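Local coordinates for PUM-HD domain-containing protein (Caenorhabditis elegans, PDB 7CGF) that binds RNA through the Pumilio homology domain captured here with an RNA ligand, and probably acts on the 3' untranslated regions of messenger RNAs, at residues A[45-48]-A[49-53]; A[67-70]-A[71-75]; A[57-60]-A[61-64]. The protein carries 2 engineered substitutions. All coordinates share one frame; numbering follows the deposited sequence.

Interaction 1. Residues A[45-48]-A[49-53]; sequences VGSR and FIQQE. With nucleotides of chain B.
The flat amide of Gln-51 has Ser-47 and the base of A8 of chain B around it. Ser-47 OG lies in the amide plane, 2.9 Å from Gln-51 NE2, which donates to it. The same amide meets the Watson-Crick edge of adenine with two nearly straight bonds: A8 N6 of chain B gives its hydrogen to Gln-51 OE1 (3.0 Å, 175°), and Gln-51 NE2 gives one to A8 N1 of chain B (2.9 Å, 166°). Arg-48 passes over a face of that base, with its NE 3.9 Å from C2 of A8 of chain B, while O2' of that nucleotide of chain B sits at the guanidinium edge, 3.3 Å from Arg-48 NH2. The extended Arg-48 chain, CG anti to the carbonyl carbon (chi1 -80°), brings it there. On the helix's far side Glu-53 CG covers one face of the Phe-49 ring, whose edge has Gly-46 O near its plane.

Ser-47, Arg-48 and Gln-51 match the tripartite base-recognition motif of Pumilio repeats, in which a serine and glutamine pair reads adenine. With an alanine in place of Gln-51, N1 and N6 of A8 of chain B would probably lose their protein partners, and Ser-47 OG its amide donor. Ser-47 OG also donates to Phe-82 O, which fixes its rotation. The three reading residues ride on helix 44-56, where Gln-51 N bonds Ser-47 O at 2.9 Å. Helix 83-89 packs alongside through Val-86, on Ser-47 and Ile-50, and Tyr-85, on Gln-51, while Ile-50 leans on Leu-37 and Phe-40 of helix 37-41.

Interaction 2. Residues A[67-70]-A[71-75]; sequences FDEV and VSNAD
Phe-67 and Val-71, one helical turn apart, cross at a slant, and the valine puts a single methyl over the phenyl face. Val-71 CG2 stands 3.7 Å from the ring centroid of Phe-67 and 25° off the ring normal, a CH-pi contact, shifted toward the rim so that CE2 is 3.5 Å from CG2. The torsions explain the meeting: Phe-67 CG is anti to the backbone N (chi1 -177°), which swings the ring along the helix toward Val-71.

Glu-69 and Asn-73 are arranged differently. Their side chains run side by side in the same direction, with carboxylate and amide planes 18° apart. Asn-73 ND2 donates to Glu-69 O at 2.8 Å, and that oxygen lies close to the amide plane; its link to Glu-69 OE1, at 3.0 Å, is weak and bent. Glu-69 O is gripped three times, since Asn-73 N (3.0 Å) and Ser-72 OG (3.3 Å) also donate to it. This cluster finishes helix 67-72: Asn-73 is the first residue after the helix to leave helical geometry, and the chain turns there into helix 74-78.

The two sides of the turn face different neighbours. Val-71 and Ala-74 pack on Ala-105 of helix 99-106, and His-98, just before that helix, stacks on Phe-67. Glu-69 and Val-70 touch Leu-37, and Asn-73 touches Leu-38, both on helix 37-41.

Interaction 3. Residues A[57-60]-A[61-64]; sequences SKDR and FEKD
Asp-59 is the N-cap of helix 60-65, its carboxylate accepting from Phe-61 N and Glu-62 N. An ST turn leads into the cap from helix 44-56: Ser-57, the first residue to leave the helical conformation, accepts a bond from Asp-59 N at its OG (3.0 Å). With its CG anti to the backbone N (chi1 -170°), the Asp-59 carboxylate swings over the first turn, and OD1 receives Phe-61 N at 2.9 Å and Glu-62 N at 3.3 Å. Both bonds are weak, the first because it is strongly bent, yet together they engage two amide hydrogens at the start of the helix. These N-H groups would probably also stabilise the negative charge of Asp-59.

The other oxygen, Asp-59 OD2, rests 3.5 Å from Glu-62 CG. The two carboxylate planes are turned 64° from each other, and a bend at chi2 leads the Glu-62 carboxylate to Ser-31, where OE2 bonds OG, leaving the two like charges near each other but not touching. Regular helical bonding takes over at once: Lys-63 N donates to Asp-59 O at 3.1 Å, and Asp-64 N to Arg-60 O at 2.8 Å. Beyond the turn, Asp-64 OD1 forms a salt bridge with Arg-97. The Lys-63 side chain folds back over the turn, bent at chi3 (-88°), until NZ makes a weak bond, 3.3 Å long, to Ser-57 O.

The three contacts follow the chain in the order interaction 1, interaction 3, interaction 2, and lie on the same side of its centre, all inside the PUM-HD range. Interaction 1 occupies helix 44-56, interaction 3 the turn into helix 60-65, and interaction 2 helix 67-72 with the start of helix 74-78. Their centres are 14 to 16 Å apart, and contacts 1 and 2 come no nearer than about 6 Å. The RNA is met by interaction 1, whereas the nearest atoms of interactions 2 and 3 lie about 13 and 15 Å from it. Helix 44-56 therefore presents the base-reading residues, while the later two contacts shape the turns between successive helices of the solenoid.

Interaction 1. Residues A[45-48]-A[49-53]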
ATOM      1  N   VAL A  45      17.562   6.591 -26.111  1.00 20.86           N
ATOM      2  CA  VAL A  45      18.449   5.568 -26.657  1.00 20.79           C
ATOM      3  C   VAL A  45      19.696   5.423 -25.799  1.00 22.45           C
ATOM      4  O   VAL A  45      20.135   4.305 -25.506  1.00 23.13           O
ATOM      5  CB  VAL A  45      18.820   5.905 -28.109  1.00 22.55           C
ATOM      6  CG1 VAL A  45      19.890   4.937 -28.604  1.00 27.01           C
ATOM      7  CG2 VAL A  45      17.593   5.867 -28.977  1.00 24.09           C
ATOM      8  N   GLY A  46      20.307   6.549 -25.419  1.00 21.58           N
ATOM      9  CA  GLY A  46      21.533   6.489 -24.641  1.00 19.73           C
ATOM     10  C   GLY A  46      21.329   5.864 -23.276  1.00 22.12           C
ATOM     11  O   GLY A  46      22.189   5.137 -22.778  1.00 20.44           O
ATOM     12  N   SER A  47      20.204   6.170 -22.635  1.00 17.00           N
ATOM     13  CA  SER A  47      19.953   5.600 -21.313  1.00 17.54           C
ATOM     14  C   SER A  47      19.768   4.097 -21.400  1.00 19.45           C
ATOM     15  O   SER A  47      20.259   3.351 -20.536  1.00 17.67           O
ATOM     16  CB  SER A  47      18.736   6.258 -20.684  1.00 17.52           C
ATOM     17  OG  SER A  47      18.482   5.661 -19.429  1.00 19.76           O
ATOM     18  N   ARG A  48      19.094   3.641 -22.453  1.00 16.57           N
ATOM     19  CA  ARG A  48      18.923   2.206 -22.651  1.00 20.09           C
ATOM     20  C   ARG A  48      20.262   1.527 -22.897  1.00 21.37           C
ATOM     21  O   ARG A  48      20.518   0.440 -22.362  1.00 21.02           O
ATOM     22  CB  ARG A  48      17.946   1.952 -23.802  1.00 20.97           C
ATOM     23  CG  ARG A  48      16.493   2.107 -23.384  1.00 18.49           C
ATOM     24  CD  ARG A  48      15.518   1.936 -24.551  1.00 21.73           C
ATOM     25  NE  ARG A  48      14.154   1.872 -24.051  1.00 25.45           N
ATOM     26  CZ  ARG A  48      13.078   2.241 -24.735  1.00 26.46           C
ATOM     27  NH1 ARG A  48      13.195   2.719 -25.971  1.00 26.75           N
ATOM     28  NH2 ARG A  48      11.885   2.149 -24.166  1.00 26.97           N
ATOM     29  N   PHE A  49      21.151   2.180 -23.654  1.00 19.33           N
ATOM     30  CA  PHE A  49      22.506   1.655 -23.821  1.00 23.81           C
ATOM     31  C   PHE A  49      23.228   1.521 -22.485  1.00 23.12           C
ATOM     32  O   PHE A  49      23.799   0.468 -22.181  1.00 24.07           O
ATOM     33  CB  PHE A  49      23.316   2.543 -24.766  1.00 22.44           C
ATOM     34  CG  PHE A  49      24.758   2.142 -24.848  1.00 23.64           C
ATOM     35  CD1 PHE A  49      25.124   1.007 -25.555  1.00 31.36           C
ATOM     36  CD2 PHE A  49      25.732   2.853 -24.183  1.00 25.65           C
ATOM     37  CE1 PHE A  49      26.442   0.611 -25.620  1.00 31.12           C
ATOM     38  CE2 PHE A  49      27.056   2.462 -24.238  1.00 31.23           C
ATOM     39  CZ  PHE A  49      27.413   1.340 -24.963  1.00 29.48           C
ATOM     40  N   ILE A  50      23.227   2.585 -21.676  1.00 19.76           N
ATOM     41  CA  ILE A  50      23.929   2.544 -20.393  1.00 18.29           C
ATOM     42  C   ILE A  50      23.365   1.435 -19.519  1.00 20.67           C
ATOM     43  O   ILE A  50      24.109   0.667 -18.892  1.00 19.83           O
ATOM     44  CB  ILE A  50      23.838   3.901 -19.683  1.00 17.36           C
ATOM     45  CG1 ILE A  50      24.608   4.970 -20.471  1.00 20.32           C
ATOM     46  CG2 ILE A  50      24.373   3.773 -18.253  1.00 17.21           C
ATOM     47  CD1 ILE A  50      24.313   6.377 -19.981  1.00 21.36           C
ATOM     48  N   GLN A  51      22.039   1.353 -19.440  1.00 17.48           N
ATOM     49  CA  GLN A  51      21.432   0.336 -18.587  1.00 17.14           C
ATOM     50  C   GLN A  51      21.829  -1.065 -19.029  1.00 23.07           C
ATOM     51  O   GLN A  51      22.123  -1.927 -18.192  1.00 22.18           O
ATOM     52  CB  GLN A  51      19.918   0.465 -18.605  1.00 19.65           C
ATOM     53  CG  GLN A  51      19.400   1.705 -17.915  1.00 18.48           C
ATOM     54  CD  GLN A  51      17.930   1.871 -18.162  1.00 18.45           C
ATOM     55  OE1 GLN A  51      17.143   1.007 -17.792  1.00 20.66           O
ATOM     56  NE2 GLN A  51      17.544   2.961 -18.835  1.00 15.22           N
ATOM     57  N   GLN A  52      21.816  -1.318 -20.332  1.00 21.60           N
ATOM     58  CA  GLN A  52      22.097  -2.672 -20.790  1.00 26.15           C
ATOM     59  C   GLN A  52      23.547  -3.041 -20.530  1.00 28.55           C
ATOM     60  O   GLN A  52      23.833  -4.172 -20.114  1.00 30.09           O
ATOM     61  CB  GLN A  52      21.752  -2.829 -22.267  1.00 24.62           C
ATOM     62  CG  GLN A  52      21.752  -4.302 -22.734  1.00 43.21           C
ATOM     63  CD  GLN A  52      21.142  -5.283 -21.709  1.00 46.99           C
ATOM     64  OE1 GLN A  52      21.819  -6.202 -21.221  1.00 43.88           O
ATOM     65  NE2 GLN A  52      19.855  -5.101 -21.398  1.00 44.45           N
ATOM     66  N   GLU A  53      24.476  -2.099 -20.752  1.00 27.14           N
ATOM     67  CA  GLU A  53      25.880  -2.362 -20.446  1.00 27.75           C
ATOM     68  C   GLU A  53      26.088  -2.593 -18.958  1.00 26.15           C
ATOM     69  O   GLU A  53      26.845  -3.485 -18.564  1.00 26.86           O
ATOM     70  CB  GLU A  53      26.760  -1.205 -20.922  1.00 25.81           C
ATOM     71  CG  GLU A  53      26.850  -1.093 -22.416  1.00 32.80           C
ATOM     72  CD  GLU A  53      27.447  -2.339 -23.035  1.00 39.07           C
ATOM     73  OE1 GLU A  53      28.532  -2.760 -22.577  1.00 41.19           O
ATOM     74  OE2 GLU A  53      26.818  -2.901 -23.957  1.00 36.87           O
TER
ATOM     75  P     A B   8       5.747   5.237 -18.719  1.00 29.40           P
ATOM     76  OP1   A B   8       4.730   5.863 -19.609  1.00 35.66           O
ATOM     77  OP2   A B   8       5.737   3.798 -18.312  1.00 25.94           O
ATOM     78  O5'   A B   8       7.156   5.441 -19.412  1.00 21.95           O
ATOM     79  C5'   A B   8       7.522   6.687 -19.981  1.00 25.65           C
ATOM     80  C4'   A B   8       8.583   6.486 -21.029  1.00 24.42           C
ATOM     81  O4'   A B   8       9.777   5.926 -20.403  1.00 23.22           O
ATOM     82  C3'   A B   8       8.199   5.520 -22.151  1.00 26.88           C
ATOM     83  O3'   A B   8       8.802   5.974 -23.361  1.00 27.45           O
ATOM     84  C2'   A B   8       8.880   4.228 -21.718  1.00 25.40           C
ATOM     85  O2'   A B   8       9.116   3.305 -22.765  1.00 27.57           O
ATOM     86  C1'   A B   8      10.174   4.779 -21.122  1.00 19.96           C
ATOM     87  N9    A B   8      10.885   3.868 -20.217  1.00 19.09           N
ATOM     88  C8    A B   8      10.344   3.056 -19.264  1.00 18.81           C
ATOM     89  N7    A B   8      11.238   2.332 -18.622  1.00 17.36           N
ATOM     90  C5    A B   8      12.457   2.726 -19.187  1.00 16.70           C
ATOM     91  C6    A B   8      13.787   2.349 -18.958  1.00 20.68           C
ATOM     92  N6    A B   8      14.189   1.459 -18.044  1.00 19.53           N
ATOM     93  N1    A B   8      14.743   2.938 -19.714  1.00 19.20           N
ATOM     94  C2    A B   8      14.395   3.835 -20.642  1.00 19.88           C
ATOM     95  N3    A B   8      13.179   4.264 -20.937  1.00 20.40           N
ATOM     96  C4    A B   8      12.245   3.671 -20.174  1.00 17.12           C
TER

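Interaction 2. Residues A[67-70]-A[71-75]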
ATOM      1  N   PHE A  67      30.845   6.085 -13.093  1.00 28.18           N
ATOM      2  CA  PHE A  67      30.249   6.414 -11.800  1.00 26.70           C
ATOM      3  C   PHE A  67      30.590   7.832 -11.364  1.00 30.79           C
ATOM      4  O   PHE A  67      29.743   8.518 -10.791  1.00 23.86           O
ATOM      5  CB  PHE A  67      30.665   5.405 -10.733  1.00 28.04           C
ATOM      6  CG  PHE A  67      30.013   5.652  -9.400  1.00 24.92           C
ATOM      7  CD1 PHE A  67      28.650   5.409  -9.218  1.00 23.76           C
ATOM      8  CD2 PHE A  67      30.750   6.129  -8.327  1.00 24.19           C
ATOM      9  CE1 PHE A  67      28.045   5.642  -7.999  1.00 25.08           C
ATOM     10  CE2 PHE A  67      30.145   6.360  -7.101  1.00 27.74           C
ATOM     11  CZ  PHE A  67      28.790   6.116  -6.940  1.00 24.18           C
ATOM     12  N   ASP A  68      31.814   8.307 -11.629  1.00 26.85           N
ATOM     13  CA  ASP A  68      32.146   9.676 -11.245  1.00 27.98           C
ATOM     14  C   ASP A  68      31.226  10.682 -11.920  1.00 24.29           C
ATOM     15  O   ASP A  68      30.859  11.693 -11.313  1.00 27.00           O
ATOM     16  CB  ASP A  68      33.605  10.001 -11.575  1.00 26.64           C
ATOM     17  CG  ASP A  68      34.563   9.521 -10.507  1.00 35.64           C
ATOM     18  OD1 ASP A  68      34.102   8.959  -9.494  1.00 38.81           O
ATOM     19  OD2 ASP A  68      35.787   9.710 -10.681  1.00 44.05           O
ATOM     20  N   GLU A  69      30.861  10.439 -13.186  1.00 28.53           N
ATOM     21  CA  GLU A  69      29.967  11.365 -13.873  1.00 28.06           C
ATOM     22  C   GLU A  69      28.523  11.223 -13.388  1.00 21.48           C
ATOM     23  O   GLU A  69      27.797  12.224 -13.349  1.00 21.76           O
ATOM     24  CB  GLU A  69      30.047  11.172 -15.392  1.00 30.30           C
ATOM     25  CG  GLU A  69      31.330  11.712 -16.060  1.00 30.37           C
ATOM     26  CD  GLU A  69      31.381  13.228 -16.183  1.00 41.69           C
ATOM     27  OE1 GLU A  69      30.348  13.904 -15.971  1.00 35.46           O
ATOM     28  OE2 GLU A  69      32.473  13.756 -16.510  1.00 48.64           O
ATOM     29  N   VAL A  70      28.087  10.011 -13.019  1.00 21.81           N
ATOM     30  CA  VAL A  70      26.774   9.869 -12.377  1.00 19.29           C
ATOM     31  C   VAL A  70      26.724  10.684 -11.090  1.00 24.68           C
ATOM     32  O   VAL A  70      25.763  11.424 -10.833  1.00 22.32           O
ATOM     33  CB  VAL A  70      26.449   8.387 -12.108  1.00 22.02           C
ATOM     34  CG1 VAL A  70      25.208   8.264 -11.216  1.00 22.73           C
ATOM     35  CG2 VAL A  70      26.234   7.636 -13.414  1.00 23.26           C
ATOM     36  N   VAL A  71      27.750  10.545 -10.249  1.00 21.92           N
ATOM     37  CA  VAL A  71      27.813  11.315  -9.009  1.00 19.83           C
ATOM     38  C   VAL A  71      27.831  12.812  -9.297  1.00 23.62           C
ATOM     39  O   VAL A  71      27.093  13.591  -8.680  1.00 24.75           O
ATOM     40  CB  VAL A  71      29.040  10.903  -8.179  1.00 23.44           C
ATOM     41  CG1 VAL A  71      29.263  11.908  -7.043  1.00 25.31           C
ATOM     42  CG2 VAL A  71      28.839   9.520  -7.619  1.00 21.33           C
ATOM     43  N   SER A  72      28.704  13.248 -10.213  1.00 22.65           N
ATOM     44  CA  SER A  72      28.837  14.675 -10.451  1.00 24.79           C
ATOM     45  C   SER A  72      27.569  15.274 -11.042  1.00 25.66           C
ATOM     46  O   SER A  72      27.308  16.461 -10.830  1.00 30.49           O
ATOM     47  CB  SER A  72      30.047  14.956 -11.354  1.00 27.25           C
ATOM     48  OG  SER A  72      29.723  14.764 -12.713  1.00 37.55           O
ATOM     49  N   ASN A  73      26.743  14.466 -11.712  1.00 20.85           N
ATOM     50  CA  ASN A  73      25.515  14.951 -12.325  1.00 21.04           C
ATOM     51  C   ASN A  73      24.267  14.414 -11.634  1.00 19.22           C
ATOM     52  O   ASN A  73      23.183  14.444 -12.229  1.00 20.47           O
ATOM     53  CB  ASN A  73      25.485  14.579 -13.808  1.00 21.87           C
ATOM     54  CG  ASN A  73      26.572  15.300 -14.612  1.00 24.27           C
ATOM     55  OD1 ASN A  73      26.426  16.480 -14.961  1.00 26.40           O
ATOM     56  ND2 ASN A  73      27.667  14.595 -14.898  1.00 25.29           N
ATOM     57  N   ALA A  74      24.397  13.917 -10.399  1.00 18.78           N
ATOM     58  CA  ALA A  74      23.281  13.206  -9.767  1.00 18.32           C
ATOM     59  C   ALA A  74      22.023  14.067  -9.688  1.00 21.18           C
ATOM     60  O   ALA A  74      20.916  13.577  -9.951  1.00 19.24           O
ATOM     61  CB  ALA A  74      23.671  12.726  -8.373  1.00 21.57           C
ATOM     62  N   ASP A  75      22.162  15.343  -9.313  1.00 21.11           N
ATOM     63  CA  ASP A  75      20.967  16.167  -9.163  1.00 22.82           C
ATOM     64  C   ASP A  75      20.231  16.332 -10.482  1.00 24.86           C
ATOM     65  O   ASP A  75      19.000  16.403 -10.488  1.00 27.77           O
ATOM     66  CB  ASP A  75      21.294  17.545  -8.574  1.00 24.23           C
ATOM     67  CG  ASP A  75      20.068  18.459  -8.529  1.00 32.26           C
ATOM     68  OD1 ASP A  75      19.104  18.147  -7.800  1.00 29.83           O
ATOM     69  OD2 ASP A  75      20.050  19.486  -9.239  1.00 33.38           O
TER

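Interaction 3. Residues A[57-60]-A[61-64]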
ATOM      1  N   SER A  57      27.625  -6.191 -18.397  1.00 32.33           N
ATOM      2  CA  SER A  57      29.081  -6.150 -18.347  1.00 33.86           C
ATOM      3  C   SER A  57      29.630  -7.004 -17.210  1.00 33.55           C
ATOM      4  O   SER A  57      29.117  -6.991 -16.088  1.00 31.30           O
ATOM      5  CB  SER A  57      29.575  -4.713 -18.185  1.00 27.76           C
ATOM      6  OG  SER A  57      30.976  -4.686 -17.962  1.00 29.65           O
ATOM      7  N   LYS A  58      30.695  -7.745 -17.512  1.00 34.32           N
ATOM      8  CA  LYS A  58      31.454  -8.501 -16.527  1.00 37.47           C
ATOM      9  C   LYS A  58      32.676  -7.741 -16.034  1.00 40.41           C
ATOM     10  O   LYS A  58      33.502  -8.309 -15.304  1.00 31.80           O
ATOM     11  CB  LYS A  58      31.893  -9.841 -17.121  1.00 43.60           C
ATOM     12  CG  LYS A  58      30.811 -10.909 -17.207  1.00 45.64           C
ATOM     13  CD  LYS A  58      31.305 -12.073 -18.075  1.00 50.31           C
ATOM     14  CE  LYS A  58      30.648 -13.401 -17.704  1.00 51.19           C
ATOM     15  NZ  LYS A  58      31.317 -14.036 -16.527  1.00 55.63           N
ATOM     16  N   ASP A  59      32.818  -6.476 -16.419  1.00 31.81           N
ATOM     17  CA  ASP A  59      34.007  -5.685 -16.113  1.00 32.96           C
ATOM     18  C   ASP A  59      33.614  -4.601 -15.120  1.00 30.55           C
ATOM     19  O   ASP A  59      33.010  -3.593 -15.502  1.00 30.56           O
ATOM     20  CB  ASP A  59      34.588  -5.086 -17.391  1.00 32.46           C
ATOM     21  CG  ASP A  59      35.945  -4.450 -17.184  1.00 29.12           C
ATOM     22  OD1 ASP A  59      36.290  -4.073 -16.041  1.00 27.07           O
ATOM     23  OD2 ASP A  59      36.671  -4.315 -18.189  1.00 37.97           O
ATOM     24  N   ARG A  60      33.987  -4.794 -13.853  1.00 25.58           N
ATOM     25  CA  ARG A  60      33.701  -3.793 -12.829  1.00 28.39           C
ATOM     26  C   ARG A  60      34.343  -2.453 -13.148  1.00 31.91           C
ATOM     27  O   ARG A  60      33.791  -1.400 -12.809  1.00 27.47           O
ATOM     28  CB  ARG A  60      34.178  -4.256 -11.457  1.00 32.49           C
ATOM     29  CG  ARG A  60      33.212  -5.168 -10.757  1.00 39.48           C
ATOM     30  CD  ARG A  60      33.747  -6.565 -10.784  1.00 48.01           C
ATOM     31  NE  ARG A  60      33.202  -7.388  -9.717  1.00 50.48           N
ATOM     32  CZ  ARG A  60      33.634  -8.609  -9.439  1.00 40.33           C
ATOM     33  NH1 ARG A  60      33.077  -9.287  -8.449  1.00 46.06           N
ATOM     34  NH2 ARG A  60      34.626  -9.138 -10.148  1.00 45.90           N
ATOM     35  N   PHE A  61      35.536  -2.470 -13.739  1.00 27.59           N
ATOM     36  CA  PHE A  61      36.198  -1.203 -14.011  1.00 26.88           C
ATOM     37  C   PHE A  61      35.481  -0.438 -15.117  1.00 25.87           C
ATOM     38  O   PHE A  61      35.485   0.800 -15.106  1.00 29.26           O
ATOM     39  CB  PHE A  61      37.673  -1.440 -14.357  1.00 24.80           C
ATOM     40  CG  PHE A  61      38.541  -1.782 -13.156  1.00 29.26           C
ATOM     41  CD1 PHE A  61      37.991  -2.036 -11.905  1.00 28.46           C
ATOM     42  CD2 PHE A  61      39.921  -1.835 -13.288  1.00 29.25           C
ATOM     43  CE1 PHE A  61      38.792  -2.352 -10.821  1.00 32.88           C
ATOM     44  CE2 PHE A  61      40.725  -2.134 -12.206  1.00 26.22           C
ATOM     45  CZ  PHE A  61      40.168  -2.403 -10.975  1.00 30.01           C
ATOM     46  N   GLU A  62      34.854  -1.145 -16.059  1.00 25.15           N
ATOM     47  CA  GLU A  62      33.982  -0.490 -17.029  1.00 25.70           C
ATOM     48  C   GLU A  62      32.803   0.158 -16.324  1.00 33.19           C
ATOM     49  O   GLU A  62      32.457   1.313 -16.596  1.00 30.28           O
ATOM     50  CB  GLU A  62      33.482  -1.487 -18.073  1.00 29.14           C
ATOM     51  CG  GLU A  62      34.480  -1.813 -19.184  1.00 35.07           C
ATOM     52  CD  GLU A  62      34.739  -0.633 -20.104  1.00 40.72           C
ATOM     53  OE1 GLU A  62      33.754  -0.052 -20.614  1.00 37.66           O
ATOM     54  OE2 GLU A  62      35.928  -0.295 -20.322  1.00 41.40           O
ATOM     55  N   LYS A  63      32.175  -0.578 -15.405  1.00 25.64           N
ATOM     56  CA  LYS A  63      31.026  -0.025 -14.691  1.00 26.32           C
ATOM     57  C   LYS A  63      31.438   1.155 -13.818  1.00 27.30           C
ATOM     58  O   LYS A  63      30.730   2.172 -13.761  1.00 31.83           O
ATOM     59  CB  LYS A  63      30.350  -1.129 -13.872  1.00 22.67           C
ATOM     60  CG  LYS A  63      29.750  -2.214 -14.776  1.00 26.24           C
ATOM     61  CD  LYS A  63      28.917  -3.256 -14.022  1.00 33.54           C
ATOM     62  CE  LYS A  63      29.767  -4.403 -13.521  1.00 31.83           C
ATOM     63  NZ  LYS A  63      28.931  -5.565 -13.103  1.00 33.10           N
ATOM     64  N   ASP A  64      32.590   1.054 -13.143  1.00 24.73           N
ATOM     65  CA  ASP A  64      33.067   2.161 -12.323  1.00 25.28           C
ATOM     66  C   ASP A  64      33.348   3.405 -13.159  1.00 26.96           C
ATOM     67  O   ASP A  64      33.316   4.518 -12.626  1.00 28.44           O
ATOM     68  CB  ASP A  64      34.346   1.789 -11.569  1.00 29.54           C
ATOM     69  CG  ASP A  64      34.170   0.625 -10.609  1.00 39.66           C
ATOM     70  OD1 ASP A  64      33.027   0.258 -10.282  1.00 32.03           O
ATOM     71  OD2 ASP A  64      35.207   0.070 -10.181  1.00 42.80           O
TER